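Local coordinates for protein sucrose 6(F)-phosphate phosphorylase (PDB 6S9V) that belongs to the alpha-amylase family of carbohydrate-active enzymes, built round a TIM-barrel catalytic domain, at residues M98-S103 with T169-T174; G65-T70 with S177-L182; Q110-K115 with F125-K130; G140-M145 with T150-T155. One frame throughout, in Å; residues are numbered along the deposited sequence.

Contact 1. Residues M98-S103 with T169-T174. With SO4 (sulfate ion), chain I.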
# COMPACT_ATOMS: atom_id res chain seq x y z
N MET A 98 -1.67 -4.74 11.52
CA MET A 98 -3.10 -4.45 11.40
C MET A 98 -3.54 -3.76 12.69
O MET A 98 -4.14 -4.35 13.60
CB MET A 98 -3.89 -5.73 11.12
CG MET A 98 -4.01 -6.05 9.61
SD MET A 98 -2.46 -6.15 8.66
CE MET A 98 -1.75 -7.68 9.29
N VAL A 99 -3.24 -2.46 12.77
CA VAL A 99 -3.53 -1.73 13.99
C VAL A 99 -5.03 -1.64 14.24
O VAL A 99 -5.44 -1.36 15.38
CB VAL A 99 -2.94 -0.30 13.97
CG1 VAL A 99 -1.42 -0.35 14.06
CG2 VAL A 99 -3.39 0.46 12.74
N ASN A 100 -5.87 -1.85 13.22
CA ASN A 100 -7.30 -1.64 13.39
C ASN A 100 -8.06 -2.88 13.82
O ASN A 100 -9.12 -2.76 14.45
CB ASN A 100 -7.92 -1.11 12.08
CG ASN A 100 -9.40 -0.75 12.23
OD1 ASN A 100 -9.75 0.20 12.94
ND2 ASN A 100 -10.27 -1.50 11.55
N HIS A 101 -7.57 -4.08 13.50
CA HIS A 101 -8.39 -5.27 13.72
C HIS A 101 -7.53 -6.53 13.79
O HIS A 101 -6.39 -6.56 13.34
CB HIS A 101 -9.45 -5.42 12.62
CG HIS A 101 -8.90 -5.30 11.23
ND1 HIS A 101 -9.06 -4.16 10.46
CD2 HIS A 101 -8.19 -6.16 10.47
CE1 HIS A 101 -8.47 -4.33 9.29
NE2 HIS A 101 -7.93 -5.54 9.27
N VAL A 102 -8.13 -7.57 14.38
CA VAL A 102 -7.51 -8.88 14.55
C VAL A 102 -8.55 -9.95 14.22
O VAL A 102 -9.75 -9.71 14.26
CB VAL A 102 -6.97 -9.05 16.00
CG1 VAL A 102 -8.13 -9.16 16.99
CG2 VAL A 102 -6.04 -10.25 16.11
N SER A 103 -8.06 -11.14 13.86
CA SER A 103 -8.97 -12.23 13.52
C SER A 103 -9.89 -12.57 14.70
O SER A 103 -9.46 -12.60 15.86
CB SER A 103 -8.18 -13.47 13.13
OG SER A 103 -9.06 -14.56 12.89
N THR A 169 -16.92 -4.01 13.95
CA THR A 169 -16.20 -4.67 12.86
C THR A 169 -16.32 -3.75 11.65
O THR A 169 -17.34 -3.77 10.96
CB THR A 169 -16.75 -6.07 12.57
OG1 THR A 169 -18.13 -5.99 12.18
CG2 THR A 169 -16.63 -6.95 13.81
N THR A 170 -15.28 -2.93 11.43
CA THR A 170 -15.30 -1.98 10.32
C THR A 170 -15.33 -2.70 8.97
O THR A 170 -16.02 -2.26 8.05
CB THR A 170 -14.07 -1.08 10.39
OG1 THR A 170 -14.14 -0.25 11.55
CG2 THR A 170 -13.96 -0.20 9.15
N PHE A 171 -14.58 -3.79 8.85
CA PHE A 171 -14.44 -4.53 7.61
C PHE A 171 -14.97 -5.95 7.77
O PHE A 171 -15.08 -6.47 8.87
CB PHE A 171 -12.97 -4.60 7.17
CG PHE A 171 -12.32 -3.27 7.01
CD1 PHE A 171 -12.54 -2.53 5.87
CD2 PHE A 171 -11.50 -2.75 8.00
CE1 PHE A 171 -11.93 -1.30 5.70
CE2 PHE A 171 -10.90 -1.52 7.85
CZ PHE A 171 -11.13 -0.79 6.70
N GLY A 172 -15.26 -6.58 6.64
CA GLY A 172 -15.62 -7.98 6.64
C GLY A 172 -16.66 -8.29 5.60
O GLY A 172 -17.76 -7.74 5.61
N LYS A 173 -16.30 -9.18 4.67
CA LYS A 173 -17.22 -9.58 3.61
C LYS A 173 -18.22 -10.62 4.08
O LYS A 173 -19.26 -10.80 3.44
CB LYS A 173 -16.42 -10.12 2.43
CG LYS A 173 -15.51 -9.09 1.78
CD LYS A 173 -14.76 -9.68 0.59
CE LYS A 173 -14.18 -8.59 -0.31
NZ LYS A 173 -13.26 -7.67 0.42
N THR A 174 -17.94 -11.31 5.19
CA THR A 174 -18.89 -12.22 5.80
C THR A 174 -19.57 -11.52 6.97
O THR A 174 -19.07 -10.53 7.51
CB THR A 174 -18.21 -13.50 6.31
OG1 THR A 174 -17.31 -13.20 7.38
CG2 THR A 174 -17.43 -14.17 5.18
S SO4 I . -9.84 -7.36 -0.22
O1 SO4 I . -10.74 -6.98 0.86
O2 SO4 I . -8.97 -6.23 -0.55
O3 SO4 I . -10.62 -7.75 -1.39
O4 SO4 I . -9.01 -8.50 0.19
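Asn100 ND2 is the polar atom round which this contact turns: it gives a hydrogen bond to His101 ND1 at 3.1 Å while it also packs against Thr170 and Phe171. The bond is fairly straight, 160° at the hydrogen, and lies close to both the imidazole plane and the amide plane, so amide and imidazole are fixed edge against edge. A chi1 of -175° sends the Asn100 amide toward the 169-174 loop, and ND2 comes to the edge of the Phe171 ring, 3.8 Å from CE2; the two planes are nearly perpendicular. His101 brings a different side, with CE1 lying 3.7 Å from Phe171 CD2. Those two rings meet obliquely, centroids 5.5 Å apart. One face of the Phe171 ring takes the methyl CG2 of its own neighbour Thr170, set off toward the rim, and Tyr215 meets Phe171 edge-to-face. Thr170 OG1 looks elsewhere, to the carboxylate of Asp181. Two residues after Phe171, Lys173 reaches a sulfate with a 2.6 Å hydrogen bond from NZ to O1; Arg417 holds the same ion, which probably came from the crystallisation liquor. A BTB molecule, probably of the same origin, is weakly hydrogen-bonded to His101 NE2 and may mark a pocket there. The 98-103 segment leaves barrel strand 92-97 and becomes strand 101-103, paired antiparallel with 179-181, while 169-174 is the loop joining strand 164-168 to 179-181, so the packing sits where the excursion after the third barrel strand, domain B in this family, springs from the barrel.

Contact 2. Residues G65-T70 with S177-L182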
# COMPACT_ATOMS: atom_id res chain seq x y z
N GLY A 65 -4.86 -12.49 4.26
CA GLY A 65 -3.82 -12.11 5.18
C GLY A 65 -4.20 -11.00 6.15
O GLY A 65 -3.55 -10.87 7.20
N PHE A 66 -5.22 -10.21 5.84
CA PHE A 66 -5.51 -9.03 6.66
C PHE A 66 -6.49 -9.32 7.79
O PHE A 66 -7.05 -8.37 8.36
CB PHE A 66 -5.99 -7.89 5.77
CG PHE A 66 -4.90 -7.25 4.97
CD1 PHE A 66 -4.16 -6.21 5.49
CD2 PHE A 66 -4.58 -7.73 3.71
CE1 PHE A 66 -3.14 -5.62 4.75
CE2 PHE A 66 -3.57 -7.16 2.97
CZ PHE A 66 -2.84 -6.11 3.49
N ALA A 67 -6.69 -10.59 8.15
CA ALA A 67 -7.39 -10.99 9.37
C ALA A 67 -6.44 -11.85 10.20
O ALA A 67 -6.64 -13.06 10.35
CB ALA A 67 -8.69 -11.73 9.08
N PRO A 68 -5.37 -11.26 10.73
CA PRO A 68 -4.32 -12.07 11.37
C PRO A 68 -4.77 -12.69 12.68
O PRO A 68 -5.38 -12.04 13.53
CB PRO A 68 -3.19 -11.05 11.60
CG PRO A 68 -3.90 -9.72 11.70
CD PRO A 68 -5.03 -9.82 10.71
N ILE A 69 -4.42 -13.97 12.84
CA ILE A 69 -4.72 -14.71 14.06
C ILE A 69 -3.66 -14.49 15.13
O ILE A 69 -3.97 -14.42 16.32
CB ILE A 69 -4.86 -16.21 13.71
CG1 ILE A 69 -6.08 -16.42 12.79
CG2 ILE A 69 -4.99 -17.08 14.96
CD1 ILE A 69 -6.17 -17.82 12.22
N THR A 70 -2.40 -14.41 14.70
CA THR A 70 -1.27 -14.20 15.60
C THR A 70 -0.13 -13.67 14.76
O THR A 70 -0.05 -13.95 13.55
CB THR A 70 -0.86 -15.49 16.32
OG1 THR A 70 0.29 -15.25 17.13
CG2 THR A 70 -0.52 -16.59 15.32
N SER A 177 -18.30 -10.78 10.80
CA SER A 177 -17.01 -10.55 10.17
C SER A 177 -15.92 -11.38 10.85
O SER A 177 -16.00 -11.70 12.04
CB SER A 177 -16.63 -9.08 10.24
OG SER A 177 -15.30 -8.90 9.78
N GLU A 178 -14.89 -11.71 10.07
CA GLU A 178 -13.68 -12.32 10.58
C GLU A 178 -12.75 -11.32 11.24
O GLU A 178 -11.81 -11.73 11.93
CB GLU A 178 -12.92 -13.01 9.45
CG GLU A 178 -13.63 -14.22 8.86
CD GLU A 178 -13.69 -15.40 9.81
OE1 GLU A 178 -12.76 -15.56 10.64
OE2 GLU A 178 -14.65 -16.20 9.69
N GLN A 179 -12.99 -10.03 11.03
CA GLN A 179 -12.07 -8.97 11.43
C GLN A 179 -12.71 -8.16 12.55
O GLN A 179 -13.65 -7.39 12.32
CB GLN A 179 -11.73 -8.08 10.22
CG GLN A 179 -10.91 -8.80 9.14
CD GLN A 179 -11.00 -8.11 7.78
OE1 GLN A 179 -12.08 -7.97 7.22
NE2 GLN A 179 -9.86 -7.70 7.25
N ILE A 180 -12.20 -8.35 13.77
CA ILE A 180 -12.72 -7.68 14.95
C ILE A 180 -11.86 -6.46 15.24
O ILE A 180 -10.63 -6.57 15.38
CB ILE A 180 -12.74 -8.61 16.17
CG1 ILE A 180 -13.41 -9.95 15.84
CG2 ILE A 180 -13.44 -7.92 17.34
CD1 ILE A 180 -14.79 -9.83 15.24
N ASP A 181 -12.49 -5.29 15.37
CA ASP A 181 -11.73 -4.07 15.61
C ASP A 181 -11.10 -4.10 17.00
O ASP A 181 -11.71 -4.56 17.97
CB ASP A 181 -12.62 -2.83 15.47
CG ASP A 181 -12.86 -2.44 14.03
OD1 ASP A 181 -13.05 -3.34 13.19
OD2 ASP A 181 -12.90 -1.22 13.74
N LEU A 182 -9.87 -3.61 17.08
CA LEU A 182 -9.15 -3.45 18.33
C LEU A 182 -9.45 -2.08 18.93
O LEU A 182 -9.60 -1.09 18.21
CB LEU A 182 -7.65 -3.60 18.12
CG LEU A 182 -7.15 -4.96 17.63
CD1 LEU A 182 -5.70 -4.87 17.18
CD2 LEU A 182 -7.30 -5.98 18.74
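The flat amide of Gln179 meets Phe66 by its nitrogen edge: NE2 donates to Phe66 O at 3.1 Å, with the oxygen close to the amide plane. Seen from the acceptor the fit is less regular, since the donor stands well above the Phe66 carbonyl plane, 65° out of it, and does not use a lone-pair direction. The other flat group, the Phe66 ring, is carried away from Gln179, and its partner is the ring of His309, which meets it nearly parallel. A bound BTB, probably from the crystallisation liquor, lies beside the same phenyl side chain.

Closer to the Gln179 backbone the contact is apolar. Ala67 CB rests on Gln179 CG at 3.7 Å, and Glu178 CB lies a little farther from that methyl, at 4.4 Å. Gln179 CG is anti to the carbonyl carbon (chi1 -67°), and from there the chain runs on extended, which carries the amide across to the Phe66 carbonyl. The backbone behind it is set by an ST turn: Ser177 OG accepts from Gln179 N at 2.9 Å in a nearly straight bond, and the same hydroxyl is linked to Phe171 O.

Strand 179-181 pairs with 101-103 at the root of domain B, and 65-70 belongs to the long loop following the second barrel strand. Chemically, Gln179 NE2 serves two acceptors, Phe66 O and Asp63 OD2, which should fix the rotation of the amide; Phe66 O also receives a weak bond from His101 NE2, so this buried loop carbonyl is met by two side chains of the paired strands, one of them weakly.

Contact 3. Residues Q110-K115 with F125-K130; sequences QDFLKK and FITLDK
Phe112 reaches across from its helix to touch Phe125 and Thr127 together, with different parts of the side chain. The tip of the ring, CZ, meets the Thr127 methyl CG2 at 3.8 Å, while CB, at the root of the side chain, packs against Phe125 CE2 at 4.0 Å. The two phenyl rings stand 5.8 Å apart between centroids with planes 45° to each other, an oblique meeting. Phe112 gets there because CG swings anti to the backbone N (chi1 170°), which sends the ring out from the helix toward the facing loop.

Helix 107-115 and the chain that returns at 125-130 both belong to domain B, the excursion inserted between the third strand and third helix of the alpha-amylase barrel; the connection between them is short and lacks regular structure. Strand 179-181 lies beside Phe125 through Ile180, and Phe109, a turn earlier on the helix, meets Phe125 edge-to-face.

Farther out, polar bonds set the apolar groups in place. Thr127 OG1 donates to Asp129 OD1 at 2.7 Å, on the syn side of the carboxylate, which keeps the hydroxyl occupied and the methyl turned to Phe112. Ile126 is the centre of an inverse gamma turn, closed by a weak bond from Thr127 N to Phe125 O. That same carbonyl takes a second donor, Lys130 NZ, at 3.0 Å. The ammonium also bridges to Asp123 and Asp183, and Asp129 OD2 pairs with Arg117. A backbone bond from Lys130 N to Thr127 O at 2.9 Å spans the short 3-10 segment 128-130.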
# COMPACT_ATOMS: atom_id res chain seq x y z
N GLN A 110 -11.45 -15.48 20.78
CA GLN A 110 -12.12 -16.73 21.11
C GLN A 110 -12.31 -16.86 22.62
O GLN A 110 -13.33 -17.41 23.07
CB GLN A 110 -11.38 -17.93 20.52
CG GLN A 110 -11.53 -17.98 19.00
CD GLN A 110 -11.04 -19.27 18.37
OE1 GLN A 110 -11.77 -19.90 17.60
NE2 GLN A 110 -9.82 -19.67 18.70
N ASP A 111 -11.35 -16.39 23.41
CA ASP A 111 -11.52 -16.40 24.86
C ASP A 111 -12.68 -15.50 25.25
O ASP A 111 -13.51 -15.88 26.09
CB ASP A 111 -10.23 -15.94 25.54
CG ASP A 111 -10.23 -16.20 27.03
OD1 ASP A 111 -9.97 -17.35 27.43
OD2 ASP A 111 -10.47 -15.25 27.80
N PHE A 112 -12.79 -14.34 24.61
CA PHE A 112 -13.89 -13.43 24.88
C PHE A 112 -15.23 -14.05 24.52
O PHE A 112 -16.21 -13.93 25.27
CB PHE A 112 -13.70 -12.13 24.09
CG PHE A 112 -14.90 -11.23 24.11
CD1 PHE A 112 -15.27 -10.58 25.27
CD2 PHE A 112 -15.67 -11.07 22.97
CE1 PHE A 112 -16.38 -9.77 25.29
CE2 PHE A 112 -16.78 -10.25 22.99
CZ PHE A 112 -17.14 -9.60 24.15
N LEU A 113 -15.31 -14.73 23.37
CA LEU A 113 -16.58 -15.35 23.00
C LEU A 113 -16.95 -16.47 23.96
O LEU A 113 -18.14 -16.76 24.14
CB LEU A 113 -16.52 -15.90 21.58
CG LEU A 113 -16.54 -14.86 20.45
CD1 LEU A 113 -16.67 -15.60 19.12
CD2 LEU A 113 -17.68 -13.86 20.61
N LYS A 114 -15.96 -17.10 24.58
CA LYS A 114 -16.23 -18.15 25.56
C LYS A 114 -16.73 -17.55 26.87
O LYS A 114 -17.74 -17.99 27.42
CB LYS A 114 -14.97 -18.98 25.78
CG LYS A 114 -15.10 -20.09 26.83
CD LYS A 114 -13.73 -20.71 27.10
CE LYS A 114 -13.73 -21.66 28.28
NZ LYS A 114 -14.06 -23.06 27.86
N LYS A 115 -16.03 -16.54 27.39
CA LYS A 115 -16.27 -16.05 28.74
C LYS A 115 -16.94 -14.69 28.81
O LYS A 115 -17.30 -14.25 29.91
CB LYS A 115 -14.95 -15.99 29.53
CG LYS A 115 -14.26 -17.33 29.68
CD LYS A 115 -12.92 -17.19 30.39
CE LYS A 115 -12.17 -18.51 30.47
NZ LYS A 115 -10.80 -18.35 31.02
N PHE A 125 -11.51 -5.23 22.69
CA PHE A 125 -12.47 -5.11 21.61
C PHE A 125 -13.48 -4.01 21.90
O PHE A 125 -13.70 -3.62 23.04
CB PHE A 125 -13.17 -6.46 21.38
CG PHE A 125 -12.21 -7.61 21.31
CD1 PHE A 125 -11.35 -7.74 20.23
CD2 PHE A 125 -12.11 -8.53 22.34
CE1 PHE A 125 -10.44 -8.78 20.17
CE2 PHE A 125 -11.20 -9.56 22.29
CZ PHE A 125 -10.36 -9.68 21.21
N ILE A 126 -14.07 -3.50 20.82
CA ILE A 126 -15.00 -2.36 20.93
C ILE A 126 -16.39 -2.96 21.05
O ILE A 126 -17.17 -3.03 20.10
CB ILE A 126 -14.87 -1.40 19.74
CG1 ILE A 126 -13.42 -0.91 19.59
CG2 ILE A 126 -15.81 -0.21 19.92
CD1 ILE A 126 -13.18 -0.04 18.36
N THR A 127 -16.70 -3.44 22.25
CA THR A 127 -18.09 -3.74 22.58
C THR A 127 -18.89 -2.45 22.50
O THR A 127 -18.39 -1.37 22.85
CB THR A 127 -18.18 -4.38 23.96
OG1 THR A 127 -17.36 -3.65 24.89
CG2 THR A 127 -17.73 -5.84 23.91
N LEU A 128 -20.12 -2.54 22.01
CA LEU A 128 -20.85 -1.32 21.67
C LEU A 128 -21.18 -0.47 22.89
O LEU A 128 -21.51 0.71 22.74
CB LEU A 128 -22.14 -1.65 20.92
CG LEU A 128 -22.01 -2.33 19.55
CD1 LEU A 128 -23.28 -2.09 18.74
CD2 LEU A 128 -20.80 -1.89 18.78
N ASP A 129 -21.11 -1.03 24.10
CA ASP A 129 -21.31 -0.21 25.30
C ASP A 129 -20.24 0.86 25.46
O ASP A 129 -20.43 1.79 26.24
CB ASP A 129 -21.37 -1.09 26.55
CG ASP A 129 -20.11 -1.91 26.75
OD1 ASP A 129 -19.24 -1.92 25.86
OD2 ASP A 129 -20.00 -2.55 27.82
N LYS A 130 -19.11 0.73 24.77
CA LYS A 130 -18.09 1.77 24.78
C LYS A 130 -18.47 2.98 23.92
O LYS A 130 -17.85 4.03 24.05
CB LYS A 130 -16.75 1.21 24.31
CG LYS A 130 -16.13 0.18 25.26
CD LYS A 130 -14.83 -0.38 24.71
CE LYS A 130 -14.08 -1.21 25.75
NZ LYS A 130 -12.80 -1.79 25.20

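Contact 4. Residues G140-M145 with T150-T155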
# COMPACT_ATOMS: atom_id res chain seq x y z
N GLY A 140 -29.16 6.98 13.38
CA GLY A 140 -28.72 8.31 13.02
C GLY A 140 -27.23 8.50 13.20
O GLY A 140 -26.59 9.21 12.42
N ASP A 141 -26.65 7.86 14.22
CA ASP A 141 -25.20 7.95 14.42
C ASP A 141 -24.46 7.13 13.37
O ASP A 141 -23.43 7.57 12.85
CB ASP A 141 -24.83 7.49 15.83
CG ASP A 141 -25.38 8.41 16.91
OD1 ASP A 141 -25.66 9.59 16.60
OD2 ASP A 141 -25.51 7.96 18.06
N ILE A 142 -24.96 5.93 13.05
CA ILE A 142 -24.33 5.10 12.03
C ILE A 142 -24.33 5.83 10.69
O ILE A 142 -23.36 5.75 9.92
CB ILE A 142 -25.04 3.74 11.92
CG1 ILE A 142 -25.05 3.01 13.27
CG2 ILE A 142 -24.38 2.89 10.86
CD1 ILE A 142 -23.69 2.83 13.89
N GLU A 143 -25.42 6.55 10.40
CA GLU A 143 -25.55 7.24 9.12
C GLU A 143 -24.49 8.31 8.92
O GLU A 143 -24.22 8.69 7.78
CB GLU A 143 -26.95 7.85 9.03
CG GLU A 143 -28.06 6.82 8.88
CD GLU A 143 -29.45 7.40 9.07
OE1 GLU A 143 -29.57 8.54 9.56
OE2 GLU A 143 -30.44 6.71 8.73
N LYS A 144 -23.88 8.80 10.00
CA LYS A 144 -22.80 9.78 9.89
C LYS A 144 -21.45 9.14 9.62
O LYS A 144 -20.47 9.87 9.37
CB LYS A 144 -22.71 10.62 11.16
CG LYS A 144 -23.95 11.44 11.49
CD LYS A 144 -23.75 12.23 12.77
CE LYS A 144 -25.01 12.99 13.17
NZ LYS A 144 -24.81 13.73 14.45
N MET A 145 -21.35 7.82 9.66
CA MET A 145 -20.06 7.16 9.60
C MET A 145 -19.67 6.81 8.18
O MET A 145 -20.52 6.57 7.32
CB MET A 145 -20.07 5.90 10.46
CG MET A 145 -20.33 6.16 11.93
SD MET A 145 -20.42 4.64 12.89
CE MET A 145 -20.85 5.33 14.49
N THR A 150 -22.04 -3.02 5.25
CA THR A 150 -23.42 -2.58 5.48
C THR A 150 -23.61 -2.06 6.90
O THR A 150 -24.24 -1.01 7.11
CB THR A 150 -24.39 -3.72 5.19
OG1 THR A 150 -24.16 -4.22 3.87
CG2 THR A 150 -25.81 -3.22 5.30
N LEU A 151 -23.11 -2.79 7.89
CA LEU A 151 -23.14 -2.35 9.28
C LEU A 151 -21.74 -2.45 9.85
O LEU A 151 -21.05 -3.45 9.61
CB LEU A 151 -24.11 -3.19 10.12
CG LEU A 151 -25.59 -3.06 9.78
CD1 LEU A 151 -26.39 -4.08 10.58
CD2 LEU A 151 -26.09 -1.65 10.05
N PRO A 152 -21.30 -1.45 10.64
CA PRO A 152 -19.92 -1.48 11.14
C PRO A 152 -19.75 -2.31 12.41
O PRO A 152 -18.84 -2.05 13.20
CB PRO A 152 -19.63 0.00 11.42
CG PRO A 152 -20.98 0.54 11.84
CD PRO A 152 -21.99 -0.20 11.00
N TYR A 153 -20.60 -3.32 12.59
CA TYR A 153 -20.51 -4.19 13.75
C TYR A 153 -21.06 -5.56 13.39
O TYR A 153 -21.72 -5.74 12.36
CB TYR A 153 -21.24 -3.61 14.97
CG TYR A 153 -22.67 -3.21 14.70
CD1 TYR A 153 -23.69 -4.15 14.71
CD2 TYR A 153 -23.00 -1.89 14.46
CE1 TYR A 153 -25.00 -3.78 14.46
CE2 TYR A 153 -24.30 -1.51 14.21
CZ TYR A 153 -25.29 -2.46 14.21
OH TYR A 153 -26.59 -2.09 13.96
N SER A 154 -20.76 -6.53 14.25
CA SER A 154 -21.17 -7.91 14.07
C SER A 154 -21.65 -8.46 15.41
O SER A 154 -21.19 -8.03 16.47
CB SER A 154 -20.02 -8.78 13.54
OG SER A 154 -19.63 -8.39 12.23
N THR A 155 -22.54 -9.44 15.34
CA THR A 155 -23.16 -10.05 16.51
C THR A 155 -22.59 -11.44 16.74
O THR A 155 -22.48 -12.24 15.80
CB THR A 155 -24.68 -10.12 16.34
OG1 THR A 155 -25.19 -8.80 16.10
CG2 THR A 155 -25.34 -10.70 17.59
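Ile142 sets both of its branches against Pro152. The methyl CG2, anti to the backbone N, comes to 3.9 Å from Pro152 CD, and the end of the longer branch, CD1, to 4.1 Å from Pro152 CG. A bend at the second torsion (chi2 -54°) tucks CD1 in beside the proline ring instead of sending it straight outward. From the same position CD1 also approaches the Tyr153 ring at its edge, near the ring plane, 4.4 Å from CE2.

Met145 comes in with the opposite shape. Past CB its chain is fully extended, chi2 and chi3 both near 180°, and the sulfur arrives 4.3 Å from Pro152 CG, so Pro152 is approached by an isoleucine and a thioether. A type I turn from Ile142 to Met145 brings these two residues to the same partner, closed by Met145 N donating to Ile142 O at 2.9 Å.

Tyr153 places its CG between the backbone N and the carbonyl carbon (chi1 52°), which folds the ring back along its own chain: Leu151 CB stands 4.3 Å above the centre of one ring face. All the contacts between the two segments are apolar.

Trp168 continues the packing, touching both Met145 and Pro152, while Trp132 lies against Ile142. The contact joins the region of helix 139-142 to the start of strand 153-157, which pairs antiparallel with 164-168 in the outlying part of domain B; backbone bonds between Pro152 and Thr169 and between Ser154 and Val167 hold that hairpin.

Overall arrangement
From the N terminus, 65-70 comes first, in the loop after barrel strand 51-54, and it waits longest for its partner: contact 2 closes only at 177-182. Contact 1 opens after strand 92-97 and closes at 169-174, within that span. Inside both lie contact 3 and then contact 4, in series, each a short local closure; none of the loops cross. The inner pair shapes the body of domain B, whereas contact 1 closes its base and contact 2, centred about 5 Å from contact 1, ties that base to the loop after barrel strand 51-54. Ser154 bonds to Thr169 and Ser177, and Phe125 packs on Val102 and Ile180, linking outer parts to base.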